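Local coordinates for periplasmic binding protein (Veillonella parvula, PDB 4LJS) that probably captures a small ligand, perhaps an iron complex or similar cargo, outside the cell membrane and hands it to an importer, as related periplasmic binding proteins do, at residues Met50-Asn53 with Ser54-Ile58; Tyr97-Leu100 with Glu101-Leu104; Ala148-Met151 with Asp152-Tyr155. All coordinates share one frame; numbering follows the deposited sequence.

Contact 1. Residues Met50-Asn53 with Ser54-Ile58; sequences MWQN and SIETI
The first turn of helix 52-60, which leaves the parallel sheet at the end of strand 47-50, is closed by side chains of Q52, N53, S54, E56 and T57 reaching back or forward along the chain. Q52 and E56 run alongside each other, one helical turn apart. The NE2 of Q52 gives a hydrogen bond of 2.7 Å to OE2 of E56, approaching from above the carboxylate plane, with the amide and carboxylate planes turned 47° apart. With CG anti to the backbone N (chi1 -166°), Q52 is put on the same side as E56. That carboxylate has outside partners too: R298 forms a salt bridge with OE2, and the backbone N of R80 bonds to OE1, so it is probably kept ionised and fixed in rotation.

This is the strand-to-helix junction of a beta-alpha-beta unit running on to strand 67-71, with W51 at the N-cap. Its carbonyl oxygen accepts from I55 N at 3.2 Å, and CG1 of I55 packs on the same W51 O at 3.4 Å. At the last strand residue, S54 OG donates to M50 O, at a modelled 2.5 Å that is doubtfully short.

Two residues on from W51, N53 O is gripped twice, by T57 OG1 at 2.6 Å and by T57 N at 3.2 Å. The two donors differ in approach: the hydroxyl lies only slightly off the carbonyl plane, the amide well above it. The N53 side chain folds back over its own backbone (chi1 64°), bringing OD1 to a weak bond of 2.9 Å with S54 N. The stronger partner of that oxygen is the indole NE1 of W114, while T57 OG1 is also bonded to I297 N.

Contact 2. Residues Tyr97-Leu100 with Glu101-Leu104; sequences YANL and ESVL
A single amide oxygen, OD1 of N99, takes both the backbone N and the hydroxyl of S102, and both donors come to it from the same face of the amide plane. S102 N stands 2.9 Å from N99 OD1 and makes a nearly straight bond, the classic N-cap interaction three residues into a helix. S102 OG lies 3.0 Å from N99 OD1 but arrives from the flank, at a C=O...donor angle of only 97°, against 143° for the amide. N99 can do this because its CG sits between the backbone N and the carbonyl carbon (chi1 59°), which folds the amide over the start of helix 100-106.

The approach to the cap is itself tight: A98 is the centre of an inverse gamma turn. It brings Y97 back beside the helix, where Y97 O is 3.3 Å from S102 CB and the edge of the tyrosine ring faces the serine hydroxyl, with CD1 of Y97 4.1 Å from S102 OG. The ring of Y92 meets that of Y97 edge-to-face.

Beyond the cap, ordinary helical bonding begins, V103 N bonding to N99 O at 3.1 Å and L104 N to L100 O at 2.9 Å. The side chains of L100 and L104 cross obliquely one turn apart, CG of L100 touching CD1 of L104 at 3.9 Å. Both leucines also pack on W129 of helix 126-130, while V103 reaches inward to V48 of strand 47-50.

N99 thus supplies two acceptors to the helix start. The side-chain oxygen satisfies S102 N, a first-turn amide with no preceding helical carbonyl to bond to, while the backbone oxygen takes V103 N as the first regular bond of the helix, and the shared OD1 also ties down the rotation of the serine hydroxyl.

Contact 3. Residues Ala148-Met151 with Asp152-Tyr155; sequences ALTM and DMEY
The phenol ring of Y155 has M151 O over one face, 3.6 Å above the plane and offset toward the rim, while CE of selenomethionine M151 reaches its hydroxyl end, 3.3 Å from Y155 OH. The two side chains run side by side at the N-terminus of helix 151-164, where T150 is the N-cap. M151 O is at the same time the acceptor for Y155 N, at 3.0 Å, so the ring leans on a carbonyl already engaged in the helix. Side chains of helices 168-188 and 299-310 pack on both residues. An alanine in place of Y155 would probably leave the M151 methyl without its neighbour and open a gap facing M178 and L299.

The cap bond itself runs from M153 N to T150 OG1, at 3.3 Å. T150 holds OG1 between its backbone N and carbonyl carbon (chi1 64°), which directs the oxygen to the helix start. M153 then stretches back along the incoming chain: its selenium lies 3.9 Å from L149 CD2, crossing that leucine at a slant, and its CE ends close to A148 O.

The E154 carboxylate has partners outside the turn, OE2 bonding to S141 OG and OE1 to G296 N. One ordered water donates both to T150 O, at 3.2 Å, and to E154 OE2, at 2.9 Å.

In the fold
All three contacts are helix starts of a single chain, spread unevenly around its fold. Contacts 1 and 2 have centres 18 Å apart yet touch directly, the selenium of M50 resting 3.9 Å from CB of A98. Contacts 1 and 3 lie 16 Å apart between centres and come no nearer than about 5 Å between nearest atoms; Y157, farther along helix 151-164, bridges them by packing on N53, S54 and T57, and the segment G296-R298 bonds to both. Contacts 2 and 3 are 30 Å apart, centre to centre. A glycerol lies about 6 Å from the W51 side chain, which may mark a pocket beside contact 1.

Contact 1. Residues Met50-Asn53 with Ser54-Ile58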
loop_
_atom_site.group_PDB
_atom_site.type_symbol
_atom_site.label_atom_id
_atom_site.label_comp_id
_atom_site.label_asym_id
_atom_site.label_seq_id
_atom_site.Cartn_x
_atom_site.Cartn_y
_atom_site.Cartn_z
HETATM N N MSE A 50 10.541 6.342 -3.545
HETATM C CA MSE A 50 10.856 5.604 -2.326
HETATM C C MSE A 50 9.675 4.743 -1.888
HETATM O O MSE A 50 8.551 5.229 -1.789
HETATM C CB MSE A 50 11.260 6.571 -1.203
HETATM C CG MSE A 50 12.073 5.945 -0.077
HETATM SE SE MSE A 50 13.978 5.710 -0.485
HETATM C CE MSE A 50 14.021 6.957 -1.923
ATOM N N TRP A 51 9.956 3.463 -1.649
ATOM C CA TRP A 51 8.993 2.477 -1.146
ATOM C C TRP A 51 7.999 1.979 -2.193
ATOM O O TRP A 51 7.742 2.653 -3.198
ATOM C CB TRP A 51 8.293 2.949 0.142
ATOM C CG TRP A 51 9.245 3.629 1.080
ATOM C CD1 TRP A 51 9.143 4.903 1.575
ATOM C CD2 TRP A 51 10.474 3.095 1.595
ATOM N NE1 TRP A 51 10.214 5.179 2.389
ATOM C CE2 TRP A 51 11.047 4.090 2.418
ATOM C CE3 TRP A 51 11.138 1.869 1.455
ATOM C CZ2 TRP A 51 12.262 3.901 3.084
ATOM C CZ3 TRP A 51 12.338 1.684 2.121
ATOM C CH2 TRP A 51 12.888 2.696 2.925
ATOM N N GLN A 52 7.463 0.787 -1.928
ATOM C CA GLN A 52 6.646 0.022 -2.873
ATOM C C GLN A 52 5.507 0.788 -3.553
ATOM O O GLN A 52 5.365 0.720 -4.777
ATOM C CB GLN A 52 6.087 -1.234 -2.190
ATOM C CG GLN A 52 5.528 -2.242 -3.169
ATOM C CD GLN A 52 6.030 -3.644 -2.908
ATOM O OE1 GLN A 52 6.514 -3.952 -1.818
ATOM N NE2 GLN A 52 5.921 -4.505 -3.913
ATOM N N ASN A 53 4.690 1.496 -2.775
ATOM C CA ASN A 53 3.583 2.267 -3.357
ATOM C C ASN A 53 4.039 3.290 -4.386
ATOM O O ASN A 53 3.397 3.447 -5.417
ATOM C CB ASN A 53 2.711 2.941 -2.290
ATOM C CG ASN A 53 3.465 3.996 -1.474
ATOM O OD1 ASN A 53 4.676 3.913 -1.291
ATOM N ND2 ASN A 53 2.734 4.980 -0.965
ATOM N N SER A 54 5.149 3.974 -4.113
ATOM C CA SER A 54 5.680 4.955 -5.058
ATOM C C SER A 54 6.078 4.263 -6.360
ATOM O O SER A 54 5.704 4.696 -7.449
ATOM C CB SER A 54 6.896 5.678 -4.472
ATOM O OG SER A 54 6.651 6.110 -3.143
ATOM N N ILE A 55 6.813 3.163 -6.226
ATOM C CA ILE A 55 7.379 2.458 -7.371
ATOM C C ILE A 55 6.322 1.795 -8.236
ATOM O O ILE A 55 6.231 2.080 -9.433
ATOM C CB ILE A 55 8.409 1.408 -6.914
ATOM C CG1 ILE A 55 9.517 2.094 -6.097
ATOM C CG2 ILE A 55 8.996 0.674 -8.120
ATOM C CD1 ILE A 55 10.300 1.156 -5.202
ATOM N N GLU A 56 5.517 0.921 -7.631
ATOM C CA GLU A 56 4.524 0.158 -8.384
ATOM C C GLU A 56 3.368 0.990 -8.939
ATOM O O GLU A 56 2.806 0.643 -9.982
ATOM C CB GLU A 56 3.981 -1.024 -7.564
ATOM C CG GLU A 56 4.919 -2.220 -7.536
ATOM C CD GLU A 56 4.239 -3.499 -7.076
ATOM O OE1 GLU A 56 3.796 -4.288 -7.945
ATOM O OE2 GLU A 56 4.158 -3.719 -5.847
ATOM N N THR A 57 2.993 2.068 -8.250
ATOM C CA THR A 57 1.899 2.912 -8.741
ATOM C C THR A 57 2.304 3.624 -10.033
ATOM O O THR A 57 1.536 3.672 -10.993
ATOM C CB THR A 57 1.419 3.945 -7.691
ATOM O OG1 THR A 57 1.013 3.264 -6.490
ATOM C CG2 THR A 57 0.241 4.767 -8.232
ATOM N N ILE A 58 3.519 4.165 -10.060
ATOM C CA ILE A 58 4.002 4.827 -11.255
ATOM C C ILE A 58 4.155 3.817 -12.393
ATOM O O ILE A 58 3.816 4.104 -13.542
ATOM C CB ILE A 58 5.311 5.580 -10.999
ATOM C CG1 ILE A 58 5.050 6.784 -10.087
ATOM C CG2 ILE A 58 5.921 6.024 -12.321
ATOM C CD1 ILE A 58 6.323 7.366 -9.438
#

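Contact 2. Residues Tyr97-Leu100 with Glu101-Leu104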
loop_
_atom_site.group_PDB
_atom_site.type_symbol
_atom_site.label_atom_id
_atom_site.label_comp_id
_atom_site.label_asym_id
_atom_site.label_seq_id
_atom_site.Cartn_x
_atom_site.Cartn_y
_atom_site.Cartn_z
ATOM N N TYR A 97 21.691 3.712 -1.839
ATOM C CA TYR A 97 21.587 4.956 -2.606
ATOM C C TYR A 97 20.573 5.926 -2.005
ATOM O O TYR A 97 20.438 7.056 -2.477
ATOM C CB TYR A 97 21.224 4.689 -4.073
ATOM C CG TYR A 97 22.284 3.948 -4.853
ATOM C CD1 TYR A 97 23.487 4.561 -5.188
ATOM C CD2 TYR A 97 22.077 2.633 -5.264
ATOM C CE1 TYR A 97 24.466 3.880 -5.907
ATOM C CE2 TYR A 97 23.048 1.943 -5.986
ATOM C CZ TYR A 97 24.235 2.570 -6.304
ATOM O OH TYR A 97 25.192 1.884 -7.015
ATOM N N ALA A 98 19.867 5.485 -0.966
ATOM C CA ALA A 98 18.837 6.307 -0.341
ATOM C C ALA A 98 19.469 7.253 0.666
ATOM O O ALA A 98 19.242 7.149 1.868
ATOM C CB ALA A 98 17.746 5.433 0.329
ATOM N N ASN A 99 20.288 8.165 0.162
ATOM C CA ASN A 99 20.892 9.197 0.987
ATOM C C ASN A 99 20.967 10.448 0.137
ATOM O O ASN A 99 20.874 10.376 -1.095
ATOM C CB ASN A 99 22.282 8.787 1.464
ATOM C CG ASN A 99 23.218 8.503 0.320
ATOM O OD1 ASN A 99 23.731 9.422 -0.313
ATOM N ND2 ASN A 99 23.432 7.224 0.028
ATOM N N LEU A 100 21.133 11.592 0.788
ATOM C CA LEU A 100 21.021 12.862 0.094
ATOM C C LEU A 100 22.077 13.010 -1.005
ATOM O O LEU A 100 21.785 13.500 -2.101
ATOM C CB LEU A 100 21.065 14.026 1.092
ATOM C CG LEU A 100 21.012 15.446 0.511
ATOM C CD1 LEU A 100 19.727 15.695 -0.294
ATOM C CD2 LEU A 100 21.175 16.487 1.615
ATOM N N GLU A 101 23.295 12.567 -0.720
ATOM C CA GLU A 101 24.395 12.759 -1.657
ATOM C C GLU A 101 24.167 11.991 -2.969
ATOM O O GLU A 101 24.369 12.538 -4.052
ATOM C CB GLU A 101 25.729 12.381 -1.010
ATOM C CG GLU A 101 26.822 13.370 -1.287
ATOM C CD GLU A 101 28.109 13.071 -0.533
ATOM O OE1 GLU A 101 28.254 13.554 0.617
ATOM O OE2 GLU A 101 28.976 12.369 -1.098
ATOM N N SER A 102 23.724 10.741 -2.872
ATOM C CA SER A 102 23.421 9.937 -4.069
ATOM C C SER A 102 22.232 10.497 -4.860
ATOM O O SER A 102 22.260 10.548 -6.088
ATOM C CB SER A 102 23.124 8.477 -3.697
ATOM O OG SER A 102 24.152 7.928 -2.895
ATOM N N VAL A 103 21.181 10.900 -4.155
ATOM C CA VAL A 103 20.000 11.449 -4.821
ATOM C C VAL A 103 20.274 12.798 -5.508
ATOM O O VAL A 103 19.739 13.064 -6.584
ATOM C CB VAL A 103 18.799 11.516 -3.876
ATOM C CG1 VAL A 103 17.626 12.230 -4.539
ATOM C CG2 VAL A 103 18.386 10.102 -3.473
ATOM N N LEU A 104 21.123 13.631 -4.906
ATOM C CA LEU A 104 21.575 14.854 -5.562
ATOM C C LEU A 104 22.236 14.543 -6.915
ATOM O O LEU A 104 21.953 15.201 -7.912
ATOM C CB LEU A 104 22.533 15.646 -4.658
ATOM C CG LEU A 104 21.869 16.463 -3.533
ATOM C CD1 LEU A 104 22.894 16.968 -2.515
ATOM C CD2 LEU A 104 21.064 17.625 -4.101
#

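Contact 3. Residues Ala148-Met151 with Asp152-Tyr155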
loop_
_atom_site.group_PDB
_atom_site.type_symbol
_atom_site.label_atom_id
_atom_site.label_comp_id
_atom_site.label_asym_id
_atom_site.label_seq_id
_atom_site.Cartn_x
_atom_site.Cartn_y
_atom_site.Cartn_z
ATOM N N ALA A 148 -7.233 8.280 11.129
ATOM C CA ALA A 148 -7.717 7.048 10.523
ATOM C C ALA A 148 -7.229 6.946 9.078
ATOM O O ALA A 148 -7.416 7.863 8.281
ATOM C CB ALA A 148 -9.231 6.983 10.587
ATOM N N LEU A 149 -6.583 5.833 8.754
ATOM C CA LEU A 149 -6.091 5.596 7.403
ATOM C C LEU A 149 -7.184 4.914 6.580
ATOM O O LEU A 149 -7.832 3.970 7.046
ATOM C CB LEU A 149 -4.812 4.771 7.467
ATOM C CG LEU A 149 -3.751 5.472 8.329
ATOM C CD1 LEU A 149 -2.504 4.622 8.505
ATOM C CD2 LEU A 149 -3.394 6.846 7.749
ATOM N N THR A 150 -7.421 5.419 5.373
ATOM C CA THR A 150 -8.583 4.986 4.597
ATOM C C THR A 150 -8.249 4.559 3.168
ATOM O O THR A 150 -7.172 4.879 2.644
ATOM C CB THR A 150 -9.650 6.105 4.509
ATOM O OG1 THR A 150 -9.106 7.224 3.800
ATOM C CG2 THR A 150 -10.116 6.548 5.915
HETATM N N MSE A 151 -9.192 3.849 2.544
HETATM C CA MSE A 151 -9.080 3.500 1.135
HETATM C C MSE A 151 -9.076 4.764 0.280
HETATM O O MSE A 151 -8.359 4.848 -0.719
HETATM C CB MSE A 151 -10.225 2.571 0.713
HETATM C CG MSE A 151 -10.226 1.233 1.435
HETATM SE SE MSE A 151 -11.556 -0.013 0.752
HETATM C CE MSE A 151 -10.730 -0.371 -0.967
ATOM N N ASP A 152 -9.884 5.740 0.685
ATOM C CA ASP A 152 -9.958 7.034 0.016
ATOM C C ASP A 152 -8.590 7.689 -0.186
ATOM O O ASP A 152 -8.298 8.183 -1.275
ATOM C CB ASP A 152 -10.888 7.983 0.774
ATOM C CG ASP A 152 -12.357 7.705 0.495
ATOM O OD1 ASP A 152 -12.654 7.030 -0.516
ATOM O OD2 ASP A 152 -13.214 8.161 1.285
HETATM N N MSE A 153 -7.756 7.693 0.850
HETATM C CA MSE A 153 -6.417 8.271 0.719
HETATM C C MSE A 153 -5.623 7.597 -0.389
HETATM O O MSE A 153 -4.875 8.261 -1.100
HETATM C CB MSE A 153 -5.633 8.171 2.023
HETATM C CG MSE A 153 -6.158 9.048 3.119
HETATM SE SE MSE A 153 -5.276 8.616 4.792
HETATM C CE MSE A 153 -6.302 9.824 5.955
ATOM N N GLU A 154 -5.783 6.279 -0.529
ATOM C CA GLU A 154 -5.081 5.543 -1.583
ATOM C C GLU A 154 -5.609 5.913 -2.967
ATOM O O GLU A 154 -4.831 6.064 -3.913
ATOM C CB GLU A 154 -5.168 4.030 -1.361
ATOM C CG GLU A 154 -4.556 3.562 -0.046
ATOM C CD GLU A 154 -3.146 4.104 0.173
ATOM O OE1 GLU A 154 -2.315 4.032 -0.763
ATOM O OE2 GLU A 154 -2.874 4.607 1.284
ATOM N N TYR A 155 -6.929 6.061 -3.084
ATOM C CA TYR A 155 -7.533 6.486 -4.346
ATOM C C TYR A 155 -6.992 7.845 -4.795
ATOM O O TYR A 155 -6.620 8.016 -5.954
ATOM C CB TYR A 155 -9.059 6.549 -4.234
ATOM C CG TYR A 155 -9.714 5.199 -4.046
ATOM C CD1 TYR A 155 -9.105 4.045 -4.514
ATOM C CD2 TYR A 155 -10.947 5.078 -3.407
ATOM C CE1 TYR A 155 -9.698 2.807 -4.350
ATOM C CE2 TYR A 155 -11.548 3.836 -3.233
ATOM C CZ TYR A 155 -10.913 2.702 -3.708
ATOM O OH TYR A 155 -11.483 1.455 -3.552
HETATM O O HOH W 1 -4.280 4.302 3.805
#